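Local coordinates for alpha-1,3-glucanase (Paenibacillus glycanilyticus, PDB 6K0P), which hydrolyses alpha-1,3-glucan as a glycoside hydrolase of family 87, its catalytic domain being captured here in complex with the disaccharide nigerose, at residues T34-N39 with D44-A49; Q250-V255 with N279-P284; F257-A262 with S266-L271; P411-S416 with T432-A437; E458-G463 with V526-G531. The protein carries 1 engineered substitution. One frame throughout, in Å; residues are numbered along the deposited sequence. Where two conformers were deposited one is given.

Contact 1 of 5, residues T34-N39 with D44-A49; sequences TKLTPN and DYAGEA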
# COMPACT_ATOMS: atom_id res chain seq x y z
N THR A 34 -27.86 -2.08 -1.00
CA THR A 34 -27.81 -0.83 -0.25
C THR A 34 -26.44 -0.18 -0.45
O THR A 34 -25.43 -0.68 0.04
CB THR A 34 -28.06 -1.12 1.22
OG1 THR A 34 -29.37 -1.69 1.37
CG2 THR A 34 -27.98 0.15 2.05
N LYS A 35 -26.43 0.97 -1.13
CA LYS A 35 -25.19 1.70 -1.40
C LYS A 35 -24.88 2.61 -0.21
O LYS A 35 -25.70 3.44 0.18
CB LYS A 35 -25.37 2.53 -2.68
CG LYS A 35 -24.10 3.18 -3.18
CD LYS A 35 -24.27 3.71 -4.61
CE LYS A 35 -24.79 2.64 -5.58
NZ LYS A 35 -24.69 3.10 -7.01
N LEU A 36 -23.69 2.44 0.37
CA LEU A 36 -23.33 3.19 1.57
C LEU A 36 -22.96 4.63 1.23
O LEU A 36 -22.24 4.89 0.26
CB LEU A 36 -22.12 2.55 2.26
CG LEU A 36 -22.27 1.09 2.71
CD1 LEU A 36 -21.02 0.66 3.48
CD2 LEU A 36 -23.53 0.92 3.57
N THR A 37 -23.46 5.58 2.03
CA THR A 37 -22.99 6.95 1.92
C THR A 37 -21.56 7.04 2.43
O THR A 37 -21.22 6.43 3.45
CB THR A 37 -23.89 7.85 2.77
OG1 THR A 37 -25.22 7.81 2.24
CG2 THR A 37 -23.36 9.29 2.77
N PRO A 38 -20.69 7.79 1.75
CA PRO A 38 -19.28 7.83 2.15
C PRO A 38 -19.03 8.55 3.47
O PRO A 38 -19.74 9.50 3.84
CB PRO A 38 -18.60 8.58 1.00
CG PRO A 38 -19.50 8.33 -0.18
CD PRO A 38 -20.89 8.36 0.41
N ASN A 39 -18.03 8.06 4.19
CA ASN A 39 -17.44 8.78 5.32
C ASN A 39 -15.96 8.43 5.38
O ASN A 39 -15.46 7.61 4.59
CB ASN A 39 -18.20 8.48 6.62
CG ASN A 39 -18.09 7.03 7.05
OD1 ASN A 39 -16.99 6.50 7.20
ND2 ASN A 39 -19.23 6.37 7.24
N ASP A 44 -15.37 1.35 10.05
CA ASP A 44 -16.69 1.53 9.46
C ASP A 44 -16.69 0.93 8.07
O ASP A 44 -15.69 1.04 7.35
CB ASP A 44 -16.97 3.03 9.38
CG ASP A 44 -18.36 3.34 8.91
OD1 ASP A 44 -18.58 3.45 7.69
OD2 ASP A 44 -19.23 3.49 9.79
N TYR A 45 -17.80 0.29 7.67
CA TYR A 45 -17.83 -0.36 6.36
C TYR A 45 -17.77 0.61 5.19
O TYR A 45 -17.35 0.22 4.10
CB TYR A 45 -19.04 -1.31 6.24
CG TYR A 45 -18.93 -2.50 7.18
CD1 TYR A 45 -18.01 -3.52 6.95
CD2 TYR A 45 -19.72 -2.57 8.31
CE1 TYR A 45 -17.89 -4.58 7.83
CE2 TYR A 45 -19.61 -3.63 9.20
CZ TYR A 45 -18.70 -4.63 8.95
OH TYR A 45 -18.61 -5.67 9.85
N ALA A 46 -18.19 1.87 5.37
CA ALA A 46 -17.96 2.86 4.32
C ALA A 46 -16.57 3.45 4.44
O ALA A 46 -15.82 3.49 3.45
CB ALA A 46 -19.01 3.98 4.40
N GLY A 47 -16.20 3.89 5.64
CA GLY A 47 -14.93 4.56 5.83
C GLY A 47 -13.73 3.74 5.40
O GLY A 47 -12.71 4.30 4.99
N GLU A 48 -13.83 2.41 5.50
CA GLU A 48 -12.72 1.53 5.15
C GLU A 48 -12.79 1.01 3.72
O GLU A 48 -11.88 0.28 3.30
CB GLU A 48 -12.62 0.36 6.12
CG GLU A 48 -12.24 0.79 7.54
CD GLU A 48 -11.67 -0.35 8.36
OE1 GLU A 48 -11.52 -1.47 7.82
OE2 GLU A 48 -11.35 -0.12 9.55
N ALA A 49 -13.83 1.34 2.98
CA ALA A 49 -13.98 0.86 1.62
C ALA A 49 -13.18 1.72 0.64
O ALA A 49 -12.93 2.90 0.87
CB ALA A 49 -15.46 0.90 1.20
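L36 lays its CD1 methyl against the backbone where Y45 joins A46, 3.6 Å from A46 N, and the same methyl touches Y45 CB and A46 CB. Chi1 of -59° turns CG anti to its own carbonyl carbon, which lays CD1 over the Y45-A46 peptide. A leucine suits this place because its side chain also packs on Y166 of strand 165-173. Small A46 presses its CB to 3.4 Å from T37 O. Beyond it N39 and D44 cross obliquely: N39 ND2 donates to D44 OD1 at 3.0 Å, the carboxylate being approached from above, 63° out of its plane. D44 OD1 also accepts from A46 N at 2.8 Å, forming an Asx turn. G47 N donates to D44 OD1 at 3.2 Å, and both amides come on its anti side. N39 OD1 has its hydrogen bond from K41 N. Glycine suits G47's place, since a CB there would clash with N39 OD1. An alanine in place of D44 would probably leave the amides of A46 and G47 and the N39 ND2 group without their shared acceptor, letting the turn relax. With E48 N bonded back to D44 O, this loop of the beta-rich N-terminal domain is tied down beside the calcium site, which S50 and S53 help to form. Three N-H groups gathered on one oxygen would be expected to steady a negative charge on D44.

Contact 2 of 5, residues Q250-V255 with N279-P284; sequences QSNTDV and NRVDGP. With GLC (alpha-D-glucopyranose), chain B; SO4 (sulfate ion), chain H.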
# COMPACT_ATOMS: atom_id res chain seq x y z
N GLN A 250 -1.67 -22.98 10.62
CA GLN A 250 -0.83 -22.24 11.54
C GLN A 250 -1.07 -20.75 11.34
O GLN A 250 -1.69 -20.32 10.37
CB GLN A 250 0.65 -22.58 11.31
CG GLN A 250 0.98 -24.05 11.56
CD GLN A 250 2.33 -24.45 11.00
OE1 GLN A 250 3.21 -23.62 10.76
NE2 GLN A 250 2.51 -25.74 10.79
N SER A 251 -0.60 -19.95 12.29
CA SER A 251 -0.72 -18.50 12.18
C SER A 251 0.63 -17.84 12.43
O SER A 251 1.40 -18.26 13.31
CB SER A 251 -1.78 -17.93 13.13
OG SER A 251 -1.36 -18.01 14.47
N ASN A 252 0.91 -16.81 11.63
CA ASN A 252 2.07 -15.94 11.84
C ASN A 252 3.40 -16.68 11.76
O ASN A 252 4.30 -16.44 12.56
CB ASN A 252 1.99 -15.19 13.18
CG ASN A 252 0.69 -14.42 13.35
OD1 ASN A 252 -0.00 -14.11 12.39
ND2 ASN A 252 0.36 -14.11 14.60
N THR A 253 3.55 -17.58 10.78
CA THR A 253 4.80 -18.31 10.57
C THR A 253 5.71 -17.51 9.64
O THR A 253 5.27 -17.08 8.57
CB THR A 253 4.52 -19.67 9.92
OG1 THR A 253 3.31 -20.24 10.45
CG2 THR A 253 5.68 -20.64 10.19
N ASP A 254 6.97 -17.34 10.03
CA ASP A 254 7.95 -16.55 9.28
C ASP A 254 8.51 -17.45 8.18
O ASP A 254 9.40 -18.26 8.43
CB ASP A 254 9.05 -16.09 10.23
CG ASP A 254 10.00 -15.07 9.61
OD1 ASP A 254 9.67 -14.44 8.58
OD2 ASP A 254 11.11 -14.90 10.19
N VAL A 255 7.96 -17.33 6.98
CA VAL A 255 8.30 -18.20 5.87
C VAL A 255 8.55 -17.35 4.64
O VAL A 255 8.18 -16.17 4.59
CB VAL A 255 7.21 -19.27 5.60
CG1 VAL A 255 7.01 -20.12 6.85
CG2 VAL A 255 5.91 -18.61 5.17
N ASN A 279 -2.05 -11.06 12.12
CA ASN A 279 -1.81 -9.79 12.79
C ASN A 279 -0.35 -9.43 12.56
O ASN A 279 0.45 -10.24 12.08
CB ASN A 279 -2.14 -9.85 14.30
CG ASN A 279 -1.36 -10.93 15.02
OD1 ASN A 279 -1.81 -12.07 15.13
ND2 ASN A 279 -0.18 -10.57 15.52
N ARG A 280 -0.01 -8.20 12.92
CA ARG A 280 1.35 -7.70 12.77
C ARG A 280 2.23 -8.26 13.88
O ARG A 280 1.80 -8.37 15.04
CB ARG A 280 1.32 -6.18 12.86
CG ARG A 280 2.67 -5.51 12.71
CD ARG A 280 2.48 -4.00 12.67
NE ARG A 280 3.76 -3.30 12.60
CZ ARG A 280 3.91 -2.04 12.23
NH1 ARG A 280 2.85 -1.32 11.89
NH2 ARG A 280 5.12 -1.48 12.19
N VAL A 281 3.45 -8.62 13.51
CA VAL A 281 4.52 -8.99 14.44
C VAL A 281 5.77 -8.26 13.97
O VAL A 281 6.09 -8.29 12.78
CB VAL A 281 4.75 -10.51 14.46
CG1 VAL A 281 5.79 -10.88 15.53
CG2 VAL A 281 3.44 -11.26 14.70
N ASP A 282 6.47 -7.60 14.89
CA ASP A 282 7.62 -6.79 14.53
C ASP A 282 8.89 -7.60 14.73
O ASP A 282 9.24 -7.95 15.87
CB ASP A 282 7.66 -5.49 15.32
CG ASP A 282 6.51 -4.56 14.98
OD1 ASP A 282 5.97 -4.64 13.86
OD2 ASP A 282 6.15 -3.73 15.84
N GLY A 283 9.59 -7.86 13.64
CA GLY A 283 10.77 -8.69 13.63
C GLY A 283 10.68 -9.67 12.48
O GLY A 283 11.20 -9.43 11.39
N PRO A 284 10.00 -10.79 12.70
CA PRO A 284 9.73 -11.74 11.62
C PRO A 284 8.64 -11.20 10.70
O PRO A 284 8.00 -10.19 10.98
CB PRO A 284 9.23 -12.97 12.38
CG PRO A 284 8.55 -12.41 13.59
CD PRO A 284 9.42 -11.23 13.99
C1 GLC B . 8.72 -1.75 13.14
C2 GLC B . 10.10 -2.32 13.42
C3 GLC B . 10.69 -2.84 12.13
C4 GLC B . 9.74 -3.83 11.47
C5 GLC B . 8.42 -3.15 11.21
C6 GLC B . 7.36 -4.11 10.69
O1 GLC B . 8.92 -0.61 12.39
O2 GLC B . 10.88 -1.28 14.02
O3 GLC B . 11.84 -3.61 12.47
O4 GLC B . 10.25 -4.28 10.24
O5 GLC B . 7.93 -2.65 12.42
O6 GLC B . 7.14 -5.24 11.49
S SO4 H . -0.26 -21.78 15.39
O1 SO4 H . -0.86 -20.54 15.89
O2 SO4 H . 0.77 -21.47 14.41
O3 SO4 H . 0.33 -22.48 16.55
O4 SO4 H . -1.30 -22.63 14.81
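N252 and N279 meet through their amides, with N252 ND2 donating to N279 OD1 at 3.0 Å along a nearly straight N-H (162°). The two amide planes stand 86° apart, and the donor lies above the carbonyl plane of N279. Both amides have further partners: N252 OD1 accepts from I278 N, N279 OD1 takes a second bond from N124 ND2, and N279 ND2 donates to R280 O. Asparagine suits N252's place doubly, since its backbone has positive phi and its amide can give and accept at once. This is the firmer end. Toward the surface the join is looser and lacks hydrogen bonds: D254 OD2 rests 3.5 Å from P284 CB, while D254 OD1 is occupied by G285 N. R280, V281 and D282 belong to a glycan pocket filled here by glucose. R280 NE forms a salt bridge with D282 OD1 at 2.9 Å. R280 NH2 donates to glucose O5 at 3.1 Å. Glucose O6 donates to D282 OD1 at 2.7 Å, and K286 adds another bond to this sugar. The two loops join strands of the parallel beta-helix: they follow strands 242-245 and 271-274, paired neighbours, and lead into strands 256-259 and 286-289, which pair likewise.

Contact 3 of 5, residues F257-A262 with S266-L271; sequences FNISAA and STIRDL. With SO4 (sulfate ion), chain G.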
# COMPACT_ATOMS: atom_id res chain seq x y z
N PHE A 257 11.62 -16.41 1.54
CA PHE A 257 13.00 -16.52 1.09
C PHE A 257 13.90 -15.62 1.91
O PHE A 257 13.48 -14.58 2.42
CB PHE A 257 13.14 -16.16 -0.39
CG PHE A 257 12.43 -17.12 -1.31
CD1 PHE A 257 12.99 -18.35 -1.61
CD2 PHE A 257 11.19 -16.80 -1.83
CE1 PHE A 257 12.33 -19.25 -2.43
CE2 PHE A 257 10.53 -17.69 -2.66
CZ PHE A 257 11.09 -18.91 -2.96
N ASN A 258 15.16 -16.03 2.05
CA ASN A 258 16.18 -15.22 2.68
C ASN A 258 17.42 -15.32 1.80
O ASN A 258 17.96 -16.41 1.61
CB ASN A 258 16.47 -15.70 4.11
CG ASN A 258 17.40 -14.77 4.87
OD1 ASN A 258 18.36 -14.25 4.30
ND2 ASN A 258 17.14 -14.58 6.17
N ILE A 259 17.84 -14.19 1.23
CA ILE A 259 18.87 -14.15 0.20
C ILE A 259 20.19 -13.76 0.86
O ILE A 259 20.37 -12.61 1.28
CB ILE A 259 18.50 -13.16 -0.91
CG1 ILE A 259 17.08 -13.45 -1.43
CG2 ILE A 259 19.53 -13.21 -2.04
CD1 ILE A 259 16.60 -12.50 -2.53
N SER A 260 21.11 -14.72 0.96
CA SER A 260 22.44 -14.47 1.48
C SER A 260 23.30 -13.74 0.44
O SER A 260 22.98 -13.71 -0.75
CB SER A 260 23.11 -15.78 1.87
OG SER A 260 22.33 -16.47 2.85
N ALA A 261 24.42 -13.16 0.91
CA ALA A 261 25.25 -12.35 0.03
C ALA A 261 25.72 -13.13 -1.20
O ALA A 261 25.80 -12.57 -2.30
CB ALA A 261 26.44 -11.79 0.81
N ALA A 262 26.02 -14.42 -1.03
CA ALA A 262 26.47 -15.22 -2.15
C ALA A 262 25.44 -15.27 -3.28
O ALA A 262 25.81 -15.51 -4.43
CB ALA A 262 26.78 -16.65 -1.69
N SER A 266 20.29 -12.51 -7.72
CA SER A 266 19.21 -13.46 -7.93
C SER A 266 17.97 -12.77 -8.50
O SER A 266 17.82 -11.55 -8.46
CB SER A 266 18.83 -14.14 -6.61
OG SER A 266 19.88 -15.00 -6.16
N THR A 267 17.06 -13.59 -9.02
CA THR A 267 15.78 -13.14 -9.55
C THR A 267 14.70 -14.05 -9.02
O THR A 267 14.85 -15.28 -9.05
CB THR A 267 15.78 -13.21 -11.08
OG1 THR A 267 16.80 -12.35 -11.61
CG2 THR A 267 14.42 -12.78 -11.63
N ILE A 268 13.62 -13.47 -8.50
CA ILE A 268 12.42 -14.21 -8.12
C ILE A 268 11.27 -13.63 -8.92
O ILE A 268 11.01 -12.42 -8.84
CB ILE A 268 12.14 -14.09 -6.61
CG1 ILE A 268 13.34 -14.60 -5.80
CG2 ILE A 268 10.88 -14.85 -6.24
CD1 ILE A 268 13.21 -14.37 -4.30
N ARG A 269 10.58 -14.47 -9.69
CA ARG A 269 9.56 -13.90 -10.57
C ARG A 269 8.41 -14.86 -10.85
O ARG A 269 8.55 -16.08 -10.79
CB ARG A 269 10.16 -13.42 -11.91
CG ARG A 269 10.72 -14.54 -12.79
CD ARG A 269 11.26 -13.93 -14.08
NE ARG A 269 12.08 -14.82 -14.90
CZ ARG A 269 11.64 -15.49 -15.95
NH1 ARG A 269 10.36 -15.39 -16.31
NH2 ARG A 269 12.46 -16.26 -16.66
N ASP A 270 7.26 -14.25 -11.17
CA ASP A 270 6.13 -14.93 -11.82
C ASP A 270 5.46 -15.95 -10.89
O ASP A 270 5.22 -17.10 -11.26
CB ASP A 270 6.55 -15.57 -13.15
CG ASP A 270 7.17 -14.58 -14.11
OD1 ASP A 270 6.89 -13.36 -14.00
OD2 ASP A 270 7.93 -15.01 -14.99
N LEU A 271 5.13 -15.51 -9.68
CA LEU A 271 4.52 -16.42 -8.72
C LEU A 271 3.80 -15.59 -7.66
O LEU A 271 3.96 -14.37 -7.58
CB LEU A 271 5.57 -17.35 -8.08
CG LEU A 271 6.81 -16.72 -7.42
CD1 LEU A 271 6.50 -16.15 -6.03
CD2 LEU A 271 7.95 -17.75 -7.34
S SO4 G . 25.48 -13.36 4.55
O1 SO4 G . 24.87 -13.88 5.77
O2 SO4 G . 24.46 -12.72 3.72
O3 SO4 G . 26.50 -12.37 4.91
O4 SO4 G . 26.13 -14.46 3.83
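F257 and I268 face each other across the interior of a parallel beta-helix, the pectate-lyase-like fold of this region, from two walls of it that exchange no backbone hydrogen bond here. The phenylalanine ring and the isoleucine branch meet at a slant: I268 CD1 lies 4.0 Å from F257 CD2, approaching the ring neither squarely over its face nor squarely at its edge. I268 can reach that far because CG1 stands anti to its own carbonyl carbon (chi1 -58°) and chi2, near 180°, stretches CD1 straight inward. I259, two residues on from F257 and on the same side of its strand, brings its own CD1 to 4.3 Å from I268 CD1, so one carbon is shared by a flat and a branched neighbour. Isoleucine, with its beta-branch, goes readily into an inward-pointing strand position, and phenylalanine spans the interior with a broad ring; neither side chain buries a polar atom. I288 of the next parallel strand, 286-289, packs on both isoleucines, while I234 covers F257. At the corner where the chain leaves this wall the chemistry changes. D270 OD1 is bonded to N300 ND2 and D270 OD2 accepts from Q179 NE2, while R269 NH1 forms a salt bridge with D270 OD2 at 2.8 Å.

Contact 4 of 5, residues P411-S416 with T432-A437; sequences PGITIS and TVIDGA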
# COMPACT_ATOMS: atom_id res chain seq x y z
N PRO A 411 -1.24 10.68 6.07
CA PRO A 411 -1.19 11.33 4.75
C PRO A 411 -1.13 10.34 3.59
O PRO A 411 -0.77 9.17 3.74
CB PRO A 411 0.12 12.12 4.81
CG PRO A 411 0.31 12.42 6.24
CD PRO A 411 -0.18 11.20 6.95
N GLY A 412 -1.45 10.87 2.41
CA GLY A 412 -1.04 10.21 1.19
C GLY A 412 0.47 10.12 1.06
O GLY A 412 1.01 9.07 0.69
N ILE A 413 1.17 11.22 1.36
CA ILE A 413 2.63 11.28 1.31
C ILE A 413 3.14 11.94 2.58
O ILE A 413 2.77 13.08 2.88
CB ILE A 413 3.15 12.05 0.08
CG1 ILE A 413 2.55 11.49 -1.21
CG2 ILE A 413 4.68 11.99 0.04
CD1 ILE A 413 3.00 12.23 -2.46
N THR A 414 3.98 11.22 3.32
CA THR A 414 4.70 11.76 4.47
C THR A 414 6.11 12.11 4.04
O THR A 414 6.81 11.26 3.46
CB THR A 414 4.75 10.73 5.60
OG1 THR A 414 3.45 10.55 6.14
CG2 THR A 414 5.70 11.20 6.73
N ILE A 415 6.54 13.34 4.31
CA ILE A 415 7.90 13.81 4.04
C ILE A 415 8.40 14.32 5.38
O ILE A 415 7.96 15.37 5.85
CB ILE A 415 7.90 14.93 2.98
CG1 ILE A 415 7.27 14.42 1.68
CG2 ILE A 415 9.33 15.42 2.70
CD1 ILE A 415 7.02 15.50 0.62
N SER A 416 9.30 13.57 6.02
CA SER A 416 9.60 13.78 7.44
C SER A 416 11.09 13.72 7.73
O SER A 416 11.77 12.80 7.28
CB SER A 416 8.90 12.71 8.29
OG SER A 416 9.35 12.77 9.63
N THR A 432 14.90 15.72 -2.86
CA THR A 432 13.93 14.64 -2.80
C THR A 432 12.73 15.14 -3.58
O THR A 432 12.17 16.20 -3.25
CB THR A 432 13.57 14.37 -1.35
OG1 THR A 432 14.74 13.92 -0.65
CG2 THR A 432 12.47 13.31 -1.25
N VAL A 433 12.36 14.42 -4.63
CA VAL A 433 11.41 14.92 -5.62
C VAL A 433 10.16 14.06 -5.61
O VAL A 433 10.25 12.83 -5.72
CB VAL A 433 12.03 14.94 -7.04
CG1 VAL A 433 10.98 15.41 -8.06
CG2 VAL A 433 13.27 15.82 -7.07
N ILE A 434 9.01 14.70 -5.48
CA ILE A 434 7.71 14.10 -5.74
C ILE A 434 7.21 14.75 -7.02
O ILE A 434 6.98 15.96 -7.06
CB ILE A 434 6.74 14.31 -4.57
CG1 ILE A 434 7.12 13.44 -3.36
CG2 ILE A 434 5.31 13.99 -5.01
CD1 ILE A 434 8.34 13.88 -2.58
N ASP A 435 7.08 13.97 -8.09
CA ASP A 435 6.79 14.51 -9.42
C ASP A 435 5.69 13.68 -10.08
O ASP A 435 5.96 12.58 -10.56
CB ASP A 435 8.04 14.52 -10.29
CG ASP A 435 7.76 14.93 -11.73
OD1 ASP A 435 6.72 15.55 -12.00
OD2 ASP A 435 8.60 14.62 -12.59
N GLY A 436 4.48 14.23 -10.12
CA GLY A 436 3.39 13.52 -10.75
C GLY A 436 2.69 12.60 -9.78
O GLY A 436 3.11 11.46 -9.59
N ALA A 437 1.64 13.09 -9.13
CA ALA A 437 0.96 12.27 -8.15
C ALA A 437 -0.51 12.66 -8.09
O ALA A 437 -0.84 13.84 -8.19
CB ALA A 437 1.59 12.43 -6.76
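I434 faces both I413 and I415, and the whole contact across these two strands is apolar. Its two branches divide the work. I434 CG2, anti to the backbone N, lies 3.9 Å from I413 CD1, and these side chains run alongside each other in opposite directions. I434 CD1 is swung to the other side by a chi2 of 74° and meets I415 CD1 tip to tip at 3.8 Å. I413 and I415 both keep an extended chi2, which carries their end methyls as far as they can go from the strand. Isoleucine suits such a place: its branched CB goes easily into a strand, and its two arms can serve two partners at once. No hydrogen bond joins the two segments; I413 CA and I434 CA, the nearest pair, are 9.1 Å apart. The polar bonding runs to other strands instead: I413 pairs by its backbone with W466, T414 with F389 and V391. On the outer side D435 is gripped by N481 ND2 and Q400 NE2 just before the corner at G436, whose backbone angles would jam any CB against the preceding carbonyl. Walls of stacked parallel strands closing on an aliphatic interior are the hallmark of the parallel beta-helix of pectate-lyase-like proteins.

Contact 5 of 5, residues E458-G463 with V526-G531; sequences EYQNFG and VRAEQG. With GLC (alpha-D-glucopyranose), chain C.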
# COMPACT_ATOMS: atom_id res chain seq x y z
N GLU A 458 -10.09 14.56 19.10
CA GLU A 458 -9.07 14.17 20.06
C GLU A 458 -7.73 13.83 19.41
O GLU A 458 -6.78 13.50 20.13
CB GLU A 458 -9.56 12.95 20.84
CG GLU A 458 -9.86 11.76 19.93
CD GLU A 458 -11.35 11.57 19.65
OE1 GLU A 458 -11.98 12.46 19.02
OE2 GLU A 458 -11.88 10.52 20.08
N TYR A 459 -7.63 13.91 18.10
CA TYR A 459 -6.44 13.46 17.40
C TYR A 459 -5.70 14.64 16.78
O TYR A 459 -6.23 15.76 16.67
CB TYR A 459 -6.82 12.52 16.26
CG TYR A 459 -7.63 11.31 16.64
CD1 TYR A 459 -7.02 10.20 17.18
CD2 TYR A 459 -9.00 11.28 16.41
CE1 TYR A 459 -7.76 9.06 17.51
CE2 TYR A 459 -9.75 10.15 16.74
CZ TYR A 459 -9.12 9.06 17.28
OH TYR A 459 -9.86 7.93 17.60
N GLN A 460 -4.47 14.36 16.36
CA GLN A 460 -3.86 15.19 15.33
C GLN A 460 -4.46 14.82 13.98
O GLN A 460 -4.96 13.70 13.79
CB GLN A 460 -2.34 15.02 15.34
CG GLN A 460 -1.68 15.73 16.52
CD GLN A 460 -0.20 15.45 16.61
OE1 GLN A 460 0.50 15.52 15.60
NE2 GLN A 460 0.28 15.11 17.80
N ASN A 461 -4.46 15.78 13.06
CA ASN A 461 -5.23 15.68 11.83
C ASN A 461 -4.29 15.89 10.66
O ASN A 461 -3.59 16.90 10.60
CB ASN A 461 -6.34 16.74 11.82
CG ASN A 461 -7.15 16.73 13.11
OD1 ASN A 461 -7.30 17.76 13.77
ND2 ASN A 461 -7.67 15.57 13.49
N PHE A 462 -4.28 14.94 9.72
CA PHE A 462 -3.23 14.87 8.72
C PHE A 462 -3.72 15.21 7.33
O PHE A 462 -4.78 14.74 6.90
CB PHE A 462 -2.52 13.51 8.80
CG PHE A 462 -1.73 13.40 10.04
CD1 PHE A 462 -0.45 13.91 10.09
CD2 PHE A 462 -2.32 12.94 11.22
CE1 PHE A 462 0.28 13.90 11.27
CE2 PHE A 462 -1.60 12.93 12.40
CZ PHE A 462 -0.31 13.41 12.43
N GLY A 463 -2.96 16.06 6.64
CA GLY A 463 -3.25 16.43 5.27
C GLY A 463 -2.82 15.36 4.29
O GLY A 463 -2.20 14.36 4.64
N VAL A 526 0.12 25.48 13.71
CA VAL A 526 0.52 26.50 14.68
C VAL A 526 0.83 25.90 16.04
O VAL A 526 1.81 26.27 16.69
CB VAL A 526 -0.60 27.56 14.78
CG1 VAL A 526 -0.29 28.58 15.88
CG2 VAL A 526 -0.77 28.26 13.45
N ARG A 527 -0.00 24.97 16.50
CA ARG A 527 0.23 24.30 17.78
C ARG A 527 -0.43 22.93 17.68
O ARG A 527 -1.65 22.81 17.86
CB ARG A 527 -0.34 25.12 18.94
CG ARG A 527 -0.09 24.49 20.31
CD ARG A 527 -0.57 25.38 21.46
NE ARG A 527 -2.02 25.51 21.57
CZ ARG A 527 -2.71 26.57 21.16
NH1 ARG A 527 -2.08 27.60 20.61
NH2 ARG A 527 -4.03 26.60 21.31
N ALA A 528 0.38 21.92 17.34
CA ALA A 528 -0.15 20.58 17.12
C ALA A 528 -0.70 19.98 18.41
O ALA A 528 -1.64 19.16 18.36
CB ALA A 528 0.95 19.68 16.56
N GLU A 529 -0.14 20.36 19.56
CA GLU A 529 -0.48 19.84 20.87
C GLU A 529 0.31 20.68 21.87
O GLU A 529 1.14 21.50 21.47
CB GLU A 529 -0.11 18.35 21.01
CG GLU A 529 1.35 18.07 20.73
CD GLU A 529 1.69 16.60 20.74
OE1 GLU A 529 2.79 16.23 20.27
OE2 GLU A 529 0.86 15.80 21.23
N GLN A 530 0.04 20.46 23.16
CA GLN A 530 0.71 21.24 24.20
C GLN A 530 2.22 21.18 24.03
O GLN A 530 2.80 20.11 23.82
CB GLN A 530 0.31 20.71 25.58
CG GLN A 530 0.52 19.21 25.75
CD GLN A 530 0.04 18.68 27.09
OE1 GLN A 530 -0.37 17.52 27.20
NE2 GLN A 530 0.09 19.52 28.12
N GLY A 531 2.86 22.35 24.09
CA GLY A 531 4.30 22.44 24.01
C GLY A 531 4.85 22.62 22.62
O GLY A 531 6.07 22.83 22.47
C1 GLC C . 3.26 13.25 18.77
C2 GLC C . 4.00 11.95 18.71
C3 GLC C . 5.19 11.97 17.78
C4 GLC C . 4.73 12.51 16.45
C5 GLC C . 4.20 13.91 16.69
C6 GLC C . 3.69 14.49 15.40
O1 GLC C . 3.99 14.07 19.46
O2 GLC C . 4.39 11.54 20.01
O3 GLC C . 5.44 10.62 17.50
O4 GLC C . 5.80 12.55 15.51
O5 GLC C . 3.09 13.85 17.53
O6 GLC C . 3.04 15.72 15.55
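Q460 and E529 meet over a bound glucose, at a sugar site on the beta-helix where strand 460-462 comes up to the loop 526-531. From CB, a chi1 of -74° sets CG anti to the carbonyl carbon, and Q460 CG passes 3.9 Å from A528 O; W447 packs on the same side chain. An extended chi2 then carries CD out to the sugar. There the amide divides: Q460 OE1 accepts from glucose O6 at 2.5 Å, while Q460 NE2 donates to the ring oxygen, glucose O5, at 3.1 Å, the N-H angle being 157°. Q460 NE2 also bonds to T448 O, which helps fix the rotation of the amide. Glutamine suits the place because one flat group both gives and takes. Q460 NE2 approaches E529 OE2 to 3.5 Å, too loosely to count as a hydrogen bond, and the amide and carboxylate planes are 69° apart. A leucine in place of Q460 would probably leave glucose O5 and O6 without their polar mates and T448 O without this donor. Q495 NE2 grips the same sugar, and A528 packs on Q495. E529 brings its carboxylate to the anomeric hydroxyl, where E529 OE1 accepts from glucose O1 at 2.6 Å.

In the fold
Contact 1 stands apart in the N-terminal domain beside the calcium ion, its nearest atoms about 11 Å from contact 5. The others belong to the beta-helix. Contact 3 is nested in the chain loop closed by contact 2, with centres about 20 Å apart: one packs the interior, the other joins surface loops at a glucose. Contacts 4 and 5 follow in series, centres about 20 Å apart, and touch where P411 CB lies 3.2 Å from G463 O. Contacts 2 and 5 hold residues of two separate glycan pockets, their centres about 33 Å apart. Contact 4 touches no sugar: the side chain of I415 lies about 13 Å from a bound glucose.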